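Local coordinates for protein Crov588 (Cafeteriavirus, PDB 6NYR) that is of unknown function but folds as a circular leucine-rich-repeat protein built from many FNIP repeats, a scaffold that in relatives often serves protein recognition, at residues S472-I486 against P492-Q506. Sequence-based numbering, arbitrary orientation.
With GOL (glycerol), chain F.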
loop_
_atom_site.group_PDB
_atom_site.type_symbol
_atom_site.label_atom_id
_atom_site.label_comp_id
_atom_site.label_asym_id
_atom_site.label_seq_id
_atom_site.Cartn_x
_atom_site.Cartn_y
_atom_site.Cartn_z
ATOM N N SER A 472 8.592 -24.405 -19.244
ATOM C CA SER A 472 7.380 -23.763 -18.761
ATOM C C SER A 472 7.546 -22.275 -18.496
ATOM O O SER A 472 6.594 -21.639 -18.035
ATOM C CB SER A 472 6.901 -24.467 -17.485
ATOM O OG SER A 472 8.007 -24.908 -16.714
ATOM N N LEU A 473 8.711 -21.704 -18.786
ATOM C CA LEU A 473 8.982 -20.317 -18.431
ATOM C C LEU A 473 8.013 -19.370 -19.124
ATOM O O LEU A 473 7.891 -19.380 -20.353
ATOM C CB LEU A 473 10.416 -19.949 -18.806
ATOM C CG LEU A 473 11.010 -18.734 -18.087
ATOM C CD1 LEU A 473 11.237 -19.057 -16.614
ATOM C CD2 LEU A 473 12.302 -18.289 -18.752
ATOM N N THR A 474 7.317 -18.553 -18.332
ATOM C CA THR A 474 6.472 -17.497 -18.875
ATOM C C THR A 474 7.034 -16.097 -18.667
ATOM O O THR A 474 6.634 -15.176 -19.388
ATOM C CB THR A 474 5.071 -17.549 -18.236
ATOM O OG1 THR A 474 5.188 -17.437 -16.808
ATOM C CG2 THR A 474 4.359 -18.838 -18.598
ATOM N N TYR A 475 7.961 -15.923 -17.725
ATOM C CA TYR A 475 8.407 -14.608 -17.280
ATOM C C TYR A 475 9.921 -14.624 -17.138
ATOM O O TYR A 475 10.466 -15.425 -16.370
ATOM C CB TYR A 475 7.740 -14.244 -15.944
ATOM C CG TYR A 475 8.160 -12.915 -15.362
ATOM C CD1 TYR A 475 9.367 -12.776 -14.688
ATOM C CD2 TYR A 475 7.340 -11.802 -15.466
ATOM C CE1 TYR A 475 9.753 -11.563 -14.154
ATOM C CE2 TYR A 475 7.714 -10.586 -14.931
ATOM C CZ TYR A 475 8.923 -10.468 -14.278
ATOM O OH TYR A 475 9.303 -9.257 -13.742
ATOM N N LEU A 476 10.593 -13.728 -17.855
ATOM C CA LEU A 476 12.044 -13.611 -17.805
ATOM C C LEU A 476 12.397 -12.143 -17.637
ATOM O O LEU A 476 12.104 -11.325 -18.515
ATOM C CB LEU A 476 12.693 -14.180 -19.068
ATOM C CG LEU A 476 14.203 -13.996 -19.201
ATOM C CD1 LEU A 476 14.917 -14.627 -18.011
ATOM C CD2 LEU A 476 14.713 -14.573 -20.509
ATOM N N GLU A 477 13.025 -11.814 -16.513
ATOM C CA GLU A 477 13.496 -10.465 -16.239
ATOM C C GLU A 477 15.010 -10.499 -16.111
ATOM O O GLU A 477 15.548 -11.179 -15.232
ATOM C CB GLU A 477 12.872 -9.911 -14.961
ATOM C CG GLU A 477 13.431 -8.560 -14.550
ATOM C CD GLU A 477 12.687 -7.955 -13.382
ATOM O OE1 GLU A 477 11.679 -8.551 -12.948
ATOM O OE2 GLU A 477 13.113 -6.889 -12.895
ATOM N N LEU A 478 15.692 -9.764 -16.980
ATOM C CA LEU A 478 17.140 -9.639 -16.934
ATOM C C LEU A 478 17.507 -8.301 -16.307
ATOM O O LEU A 478 16.748 -7.329 -16.375
ATOM C CB LEU A 478 17.741 -9.769 -18.334
ATOM C CG LEU A 478 17.511 -11.161 -18.929
ATOM C CD1 LEU A 478 17.423 -11.116 -20.442
ATOM C CD2 LEU A 478 18.615 -12.117 -18.488
ATOM N N GLY A 479 18.686 -8.262 -15.691
ATOM C CA GLY A 479 19.054 -7.186 -14.802
ATOM C C GLY A 479 19.914 -6.124 -15.457
ATOM O O GLY A 479 20.136 -6.108 -16.667
ATOM N N HIS A 480 20.412 -5.219 -14.610
ATOM C CA HIS A 480 21.108 -4.026 -15.078
ATOM C C HIS A 480 22.224 -4.366 -16.056
ATOM O O HIS A 480 22.340 -3.751 -17.122
ATOM C CB HIS A 480 21.673 -3.259 -13.874
ATOM C CG HIS A 480 22.153 -1.880 -14.204
ATOM N ND1 HIS A 480 23.385 -1.631 -14.769
ATOM C CD2 HIS A 480 21.561 -0.673 -14.045
ATOM C CE1 HIS A 480 23.528 -0.329 -14.950
ATOM N NE2 HIS A 480 22.437 0.274 -14.515
ATOM N N ASN A 481 23.065 -5.336 -15.705
ATOM C CA ASN A 481 24.308 -5.544 -16.427
ATOM C C ASN A 481 24.211 -6.557 -17.553
ATOM O O ASN A 481 25.191 -6.722 -18.289
ATOM C CB ASN A 481 25.415 -5.985 -15.461
ATOM C CG ASN A 481 25.880 -4.865 -14.559
ATOM O OD1 ASN A 481 25.369 -3.747 -14.623
ATOM N ND2 ASN A 481 26.855 -5.159 -13.705
ATOM N N PHE A 482 23.082 -7.235 -17.716
ATOM C CA PHE A 482 23.006 -8.247 -18.758
ATOM C C PHE A 482 23.161 -7.607 -20.131
ATOM O O PHE A 482 22.401 -6.702 -20.493
ATOM C CB PHE A 482 21.692 -9.013 -18.704
ATOM C CG PHE A 482 21.597 -10.076 -19.758
ATOM C CD1 PHE A 482 22.227 -11.296 -19.582
ATOM C CD2 PHE A 482 20.908 -9.846 -20.938
ATOM C CE1 PHE A 482 22.159 -12.269 -20.556
ATOM C CE2 PHE A 482 20.834 -10.818 -21.910
ATOM C CZ PHE A 482 21.461 -12.031 -21.719
ATOM N N ASN A 483 24.137 -8.085 -20.898
ATOM C CA ASN A 483 24.398 -7.556 -22.231
ATOM C C ASN A 483 25.064 -8.635 -23.087
ATOM O O ASN A 483 26.155 -8.463 -23.632
ATOM C CB ASN A 483 25.255 -6.296 -22.136
ATOM C CG ASN A 483 25.305 -5.525 -23.438
ATOM O OD1 ASN A 483 24.464 -5.713 -24.318
ATOM N ND2 ASN A 483 26.295 -4.650 -23.571
ATOM N N GLN A 484 24.393 -9.779 -23.219
ATOM C CA GLN A 484 24.861 -10.870 -24.061
ATOM C C GLN A 484 23.874 -11.100 -25.199
ATOM O O GLN A 484 22.675 -10.830 -25.069
ATOM C CB GLN A 484 25.042 -12.173 -23.257
ATOM C CG GLN A 484 26.008 -12.061 -22.079
ATOM C CD GLN A 484 27.412 -11.641 -22.481
ATOM O OE1 GLN A 484 27.956 -12.113 -23.478
ATOM N NE2 GLN A 484 28.005 -10.743 -21.700
ATOM N N LYS A 485 24.400 -11.580 -26.324
ATOM C CA LYS A 485 23.565 -11.926 -27.466
ATOM C C LYS A 485 22.540 -12.989 -27.083
ATOM O O LYS A 485 22.856 -13.955 -26.385
ATOM C CB LYS A 485 24.434 -12.450 -28.610
ATOM C CG LYS A 485 25.213 -11.401 -29.383
ATOM C CD LYS A 485 26.120 -12.080 -30.413
ATOM C CE LYS A 485 26.790 -11.074 -31.334
ATOM N NZ LYS A 485 27.834 -10.267 -30.642
ATOM N N ILE A 486 21.303 -12.802 -27.541
ATOM C CA ILE A 486 20.240 -13.801 -27.413
ATOM C C ILE A 486 19.984 -14.400 -28.791
ATOM O O ILE A 486 19.648 -13.682 -29.741
ATOM C CB ILE A 486 18.961 -13.207 -26.802
ATOM C CG1 ILE A 486 19.321 -12.469 -25.511
ATOM C CG2 ILE A 486 17.943 -14.306 -26.561
ATOM C CD1 ILE A 486 18.133 -12.027 -24.677
ATOM N N PRO A 492 12.253 -20.055 -24.525
ATOM C CA PRO A 492 11.325 -21.181 -24.700
ATOM C C PRO A 492 9.987 -20.737 -25.276
ATOM O O PRO A 492 9.678 -19.549 -25.397
ATOM C CB PRO A 492 11.170 -21.750 -23.284
ATOM C CG PRO A 492 11.475 -20.599 -22.377
ATOM C CD PRO A 492 12.482 -19.731 -23.099
ATOM N N ASP A 493 9.179 -21.743 -25.628
ATOM C CA ASP A 493 7.993 -21.546 -26.451
ATOM C C ASP A 493 6.777 -21.043 -25.686
ATOM O O ASP A 493 5.768 -20.720 -26.323
ATOM C CB ASP A 493 7.618 -22.860 -27.151
ATOM C CG ASP A 493 8.679 -23.328 -28.115
ATOM O OD1 ASP A 493 9.363 -22.464 -28.702
ATOM O OD2 ASP A 493 8.823 -24.557 -28.293
ATOM N N ARG A 494 6.817 -20.994 -24.356
ATOM C CA ARG A 494 5.694 -20.466 -23.591
ATOM C C ARG A 494 5.985 -19.099 -22.982
ATOM O O ARG A 494 5.168 -18.589 -22.207
ATOM C CB ARG A 494 5.278 -21.444 -22.490
ATOM C CG ARG A 494 4.688 -22.741 -23.008
ATOM C CD ARG A 494 4.246 -23.649 -21.866
ATOM N NE ARG A 494 3.501 -24.807 -22.353
ATOM C CZ ARG A 494 2.183 -24.953 -22.251
ATOM N NH1 ARG A 494 1.443 -24.013 -21.678
ATOM N NH2 ARG A 494 1.606 -26.045 -22.725
ATOM N N LEU A 495 7.117 -18.490 -23.323
ATOM C CA LEU A 495 7.480 -17.189 -22.773
ATOM C C LEU A 495 6.521 -16.116 -23.266
ATOM O O LEU A 495 6.386 -15.900 -24.474
ATOM C CB LEU A 495 8.912 -16.841 -23.166
ATOM C CG LEU A 495 9.530 -15.559 -22.612
ATOM C CD1 LEU A 495 9.472 -15.522 -21.105
ATOM C CD2 LEU A 495 10.975 -15.443 -23.102
ATOM N N THR A 496 5.849 -15.448 -22.328
ATOM C CA THR A 496 4.985 -14.321 -22.650
ATOM C C THR A 496 5.569 -12.976 -22.248
ATOM O O THR A 496 5.233 -11.967 -22.865
ATOM C CB THR A 496 3.617 -14.473 -21.964
ATOM O OG1 THR A 496 3.794 -14.502 -20.540
ATOM C CG2 THR A 496 2.915 -15.739 -22.426
ATOM N N TYR A 497 6.439 -12.934 -21.241
ATOM C CA TYR A 497 6.962 -11.678 -20.716
ATOM C C TYR A 497 8.480 -11.733 -20.716
ATOM O O TYR A 497 9.074 -12.656 -20.147
ATOM C CB TYR A 497 6.432 -11.409 -19.303
ATOM C CG TYR A 497 6.871 -10.092 -18.699
ATOM C CD1 TYR A 497 8.102 -9.966 -18.067
ATOM C CD2 TYR A 497 6.050 -8.974 -18.751
ATOM C CE1 TYR A 497 8.502 -8.767 -17.508
ATOM C CE2 TYR A 497 6.445 -7.766 -18.196
ATOM C CZ TYR A 497 7.670 -7.667 -17.575
ATOM O OH TYR A 497 8.067 -6.474 -17.019
ATOM N N LEU A 498 9.103 -10.751 -21.367
ATOM C CA LEU A 498 10.557 -10.641 -21.412
ATOM C C LEU A 498 10.925 -9.191 -21.143
ATOM O O LEU A 498 10.578 -8.307 -21.933
ATOM C CB LEU A 498 11.109 -11.085 -22.769
ATOM C CG LEU A 498 12.601 -10.853 -23.009
ATOM C CD1 LEU A 498 13.447 -11.713 -22.078
ATOM C CD2 LEU A 498 12.971 -11.108 -24.469
ATOM N N GLU A 499 11.638 -8.954 -20.050
ATOM C CA GLU A 499 12.101 -7.623 -19.683
ATOM C C GLU A 499 13.623 -7.604 -19.748
ATOM O O GLU A 499 14.291 -8.362 -19.036
ATOM C CB GLU A 499 11.624 -7.231 -18.288
ATOM C CG GLU A 499 12.009 -5.804 -17.904
ATOM C CD GLU A 499 11.541 -5.408 -16.520
ATOM O OE1 GLU A 499 10.545 -5.986 -16.032
ATOM O OE2 GLU A 499 12.179 -4.516 -15.919
ATOM N N LEU A 500 14.160 -6.746 -20.605
ATOM C CA LEU A 500 15.592 -6.542 -20.742
ATOM C C LEU A 500 16.018 -5.384 -19.853
ATOM O O LEU A 500 15.235 -4.471 -19.575
ATOM C CB LEU A 500 15.933 -6.267 -22.203
ATOM C CG LEU A 500 15.566 -7.479 -23.068
ATOM C CD1 LEU A 500 15.185 -7.066 -24.479
ATOM C CD2 LEU A 500 16.710 -8.487 -23.094
ATOM N N GLY A 501 17.269 -5.433 -19.398
ATOM C CA GLY A 501 17.757 -4.524 -18.387
ATOM C C GLY A 501 18.471 -3.306 -18.948
ATOM O O GLY A 501 18.493 -3.047 -20.152
ATOM N N HIS A 502 19.063 -2.543 -18.027
ATOM C CA HIS A 502 19.659 -1.260 -18.377
ATOM C C HIS A 502 20.647 -1.394 -19.525
ATOM O O HIS A 502 20.576 -0.653 -20.513
ATOM C CB HIS A 502 20.360 -0.657 -17.153
ATOM C CG HIS A 502 20.978 0.681 -17.417
ATOM N ND1 HIS A 502 22.243 0.826 -17.950
ATOM C CD2 HIS A 502 20.502 1.935 -17.232
ATOM C CE1 HIS A 502 22.516 2.112 -18.082
ATOM N NE2 HIS A 502 21.478 2.806 -17.652
ATOM N N ASP A 503 21.580 -2.341 -19.413
ATOM C CA ASP A 503 22.724 -2.366 -20.308
ATOM C C ASP A 503 22.464 -3.098 -21.618
ATOM O O ASP A 503 23.254 -2.944 -22.555
ATOM C CB ASP A 503 23.928 -3.033 -19.628
ATOM C CG ASP A 503 24.518 -2.206 -18.509
ATOM O OD1 ASP A 503 24.020 -1.089 -18.243
ATOM O OD2 ASP A 503 25.494 -2.685 -17.892
ATOM N N PHE A 504 21.402 -3.895 -21.713
ATOM C CA PHE A 504 21.240 -4.726 -22.899
ATOM C C PHE A 504 21.185 -3.867 -24.153
ATOM O O PHE A 504 20.338 -2.974 -24.265
ATOM C CB PHE A 504 19.984 -5.577 -22.829
ATOM C CG PHE A 504 19.819 -6.473 -24.031
ATOM C CD1 PHE A 504 20.402 -7.726 -24.057
ATOM C CD2 PHE A 504 19.125 -6.039 -25.153
ATOM C CE1 PHE A 504 20.271 -8.544 -25.161
ATOM C CE2 PHE A 504 18.996 -6.850 -26.260
ATOM C CZ PHE A 504 19.571 -8.104 -26.267
ATOM N N ASN A 505 22.064 -4.161 -25.107
ATOM C CA ASN A 505 22.103 -3.416 -26.358
ATOM C C ASN A 505 22.704 -4.274 -27.468
ATOM O O ASN A 505 23.696 -3.884 -28.098
ATOM C CB ASN A 505 22.906 -2.127 -26.184
ATOM C CG ASN A 505 22.744 -1.177 -27.358
ATOM O OD1 ASN A 505 21.793 -1.283 -28.134
ATOM N ND2 ASN A 505 23.672 -0.242 -27.494
ATOM N N GLN A 506 22.121 -5.448 -27.697
ATOM C CA GLN A 506 22.570 -6.357 -28.740
ATOM C C GLN A 506 21.497 -6.466 -29.818
ATOM O O GLN A 506 20.305 -6.310 -29.543
ATOM C CB GLN A 506 22.867 -7.754 -28.180
ATOM C CG GLN A 506 23.955 -7.806 -27.128
ATOM C CD GLN A 506 25.284 -7.281 -27.632
ATOM O OE1 GLN A 506 25.771 -7.687 -28.686
ATOM N NE2 GLN A 506 25.881 -6.369 -26.871
HETATM C C1 GOL F . 3.495 -15.273 -15.551
HETATM O O1 GOL F . 3.046 -16.524 -16.070
HETATM C C2 GOL F . 3.114 -14.236 -16.577
HETATM O O2 GOL F . 3.956 -14.324 -17.719
HETATM C C3 GOL F . 3.201 -12.842 -15.947
HETATM O O3 GOL F . 3.134 -12.954 -14.552
HETATM O O HOH W 1 15.368 -5.112 -14.883
HETATM O O HOH W 2 26.846 -4.932 -18.878
#
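Tyr475 and Tyr497, Leu476 and Leu498, and Glu477 and Glu499 pair in parallel register where two successive coils of a leucine-rich-repeat solenoid stack, the axes of strands 475-477 and 497-499 coming within 4.8 Å of each other. Backbone hydrogen bonds alternate between the strands: Thr474 O accepts from both Thr496 N and Tyr497 N, then Leu476 N reaches Tyr497 O, Glu499 N reaches Leu476 O, and Leu478 N meets Glu499 O almost straight (179°). Strand 453-455 continues the parallel pairing beyond 475-477, and strand 519-521 beyond 497-499.

Matching residues of the two coils lie side by side along the strands. The tyrosine planes are within 2° of parallel but so displaced that the rings hardly overlap, with Tyr475 CE2 nearest Tyr497 CD1. Each hydroxyl donates to the glutamate two residues on within its own coil, Tyr497 OH to Glu499 OE1 at 2.7 Å. The two carboxylates stack with Glu477 OE2 and Glu499 OE2 4.0 Å apart, a closeness that may raise their pKa values. On the other face of the strands, Leu476 CD2 packs against Leu498 CD1 at 3.5 Å, and deeper in the coil Phe482 CE2 touches Phe504 CD1.

Beyond the strands, His480 and His502 form an offset stack (centroids 4.2 Å apart), which His458 extends beyond His480. His502 ND1 donates to Asp503 OD1, which lies close to the plane of the imidazole, while Asp503 N binds His480 O and a water joins Asp503 OD2 to Asn481 O.

Asn483, with CG anti to its own N (chi1 -167°), turns its amide to the next coil. There Asn483 OD1 takes Asn505 N and Gln506 NE2, each at 3.0 Å, from opposite faces of the amide plane.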